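Local coordinates for uncharacterized protein (Legionella pneumophila subsp. pneumophila str. Philadelphia 1, PDB 4RD8), which is of unknown function but belongs to a family of uncharacterised proteins and adopts a helix-rich fold without strands, at residues A43-E46 against Q47-E50. The protein carries 3 engineered substitutions. Residues are numbered along the deposited sequence; the frame is centred on the assembly and turned at random.
Sequences AVNE and QLIE
V44 and L48, one helical turn apart, lie side by side and point the same way, with V44 CG1 meeting L48 CD1 at 3.8 Å. V44 places that methyl with CG1 anti to its backbone N (chi1 169°), which carries it along the helix toward the leucine. The same pair is tied through the backbone: L48 N donates to V44 O at 3.0 Å, in the carbonyl plane. One residue on, I49 N reaches N45 O at 2.8 Å, the shortest and straightest of the three i to i+4 bonds, with 165° at the hydrogen. I49 also lays CG1 against that carbonyl, 3.2 Å from N45 O, because its CG1 sits beside the backbone N and faces back down the helix. E50 N closes the series on E46 O at 3.1 Å, its donor tilted 30° from the carbonyl plane. N45 crosses L48 at an angle, bringing OD1 to 3.9 Å from L48 CD1; the amide oxygen takes its hydrogen bond from H201 NE2 of helix 195-204. That helix also packs on L48 through H201 and I202, while F210 touches both N45 and L48. On the buried flank next to V44, the chain of Q47 folds over and lies against L137, L140 and K141 of helix 130-144; L137 also touches V44, as does Y37 of helix 25-38. E50 turns its carboxylate onward to Q54, where OE2 accepts a hydrogen bond from NE2. The V44 and L48 side of helix 41-61 thus packs on helices 25-38, 130-144 and 195-204, E46 and I49 are exposed, the polar Q47 is buried, and the regular main-chain bonding satisfies the carbonyls of V44, N45 and E46.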
loop_
_atom_site.group_PDB
_atom_site.type_symbol
_atom_site.label_atom_id
_atom_site.label_comp_id
_atom_site.label_asym_id
_atom_site.label_seq_id
_atom_site.Cartn_x
_atom_site.Cartn_y
_atom_site.Cartn_z
ATOM N N ALA A 43 9.837 -6.350 10.296
ATOM C CA ALA A 43 8.406 -6.263 10.563
ATOM C C ALA A 43 7.566 -6.463 9.289
ATOM O O ALA A 43 6.564 -7.180 9.305
ATOM C CB ALA A 43 8.075 -4.927 11.220
ATOM N N VAL A 44 7.970 -5.826 8.195
ATOM C CA VAL A 44 7.254 -5.956 6.929
ATOM C C VAL A 44 7.181 -7.413 6.463
ATOM O O VAL A 44 6.133 -7.862 6.003
ATOM C CB VAL A 44 7.873 -5.060 5.826
ATOM C CG1 VAL A 44 7.293 -5.412 4.462
ATOM C CG2 VAL A 44 7.622 -3.576 6.132
ATOM N N ASN A 45 8.287 -8.144 6.593
ATOM C CA ASN A 45 8.325 -9.555 6.205
ATOM C C ASN A 45 7.241 -10.376 6.895
ATOM O O ASN A 45 6.684 -11.311 6.307
ATOM C CB ASN A 45 9.701 -10.178 6.487
ATOM C CG ASN A 45 10.722 -9.846 5.416
ATOM O OD1 ASN A 45 10.360 -9.412 4.317
ATOM N ND2 ASN A 45 12.004 -10.067 5.721
ATOM N N GLU A 46 6.946 -10.027 8.144
ATOM C CA GLU A 46 5.940 -10.753 8.911
ATOM C C GLU A 46 4.570 -10.649 8.240
ATOM O O GLU A 46 3.855 -11.643 8.137
ATOM C CB GLU A 46 5.895 -10.260 10.361
ATOM C CG GLU A 46 7.191 -10.530 11.132
ATOM C CD GLU A 46 7.132 -10.085 12.581
ATOM O OE1 GLU A 46 6.257 -9.263 12.911
ATOM O OE2 GLU A 46 7.960 -10.562 13.394
ATOM N N GLN A 47 4.212 -9.456 7.774
ATOM C CA GLN A 47 2.954 -9.285 7.045
ATOM C C GLN A 47 2.996 -9.854 5.620
ATOM O O GLN A 47 1.973 -10.283 5.096
ATOM C CB GLN A 47 2.482 -7.822 7.061
ATOM C CG GLN A 47 1.766 -7.424 8.348
ATOM C CD GLN A 47 2.668 -7.518 9.569
ATOM O OE1 GLN A 47 3.722 -6.885 9.614
ATOM N NE2 GLN A 47 2.271 -8.327 10.551
ATOM N N LEU A 48 4.171 -9.855 4.993
ATOM C CA LEU A 48 4.315 -10.487 3.678
ATOM C C LEU A 48 4.140 -11.999 3.776
ATOM O O LEU A 48 3.511 -12.622 2.914
ATOM C CB LEU A 48 5.669 -10.150 3.032
ATOM C CG LEU A 48 5.841 -8.733 2.495
ATOM C CD1 LEU A 48 7.298 -8.462 2.149
ATOM C CD2 LEU A 48 4.977 -8.540 1.251
ATOM N N ILE A 49 4.703 -12.588 4.831
ATOM C CA ILE A 49 4.482 -13.996 5.131
ATOM C C ILE A 49 2.985 -14.277 5.315
ATOM O O ILE A 49 2.463 -15.264 4.787
ATOM C CB ILE A 49 5.278 -14.434 6.385
ATOM C CG1 ILE A 49 6.774 -14.499 6.057
ATOM C CG2 ILE A 49 4.792 -15.782 6.889
ATOM C CD1 ILE A 49 7.668 -14.579 7.267
ATOM N N GLU A 50 2.297 -13.397 6.039
ATOM C CA GLU A 50 0.868 -13.568 6.301
ATOM C C GLU A 50 0.074 -13.463 5.000
ATOM O O GLU A 50 -0.827 -14.268 4.750
ATOM C CB GLU A 50 0.381 -12.530 7.325
ATOM C CG GLU A 50 -1.128 -12.529 7.587
ATOM C CD GLU A 50 -1.623 -13.804 8.260
ATOM O OE1 GLU A 50 -0.861 -14.424 9.041
ATOM O OE2 GLU A 50 -2.787 -14.188 8.011
#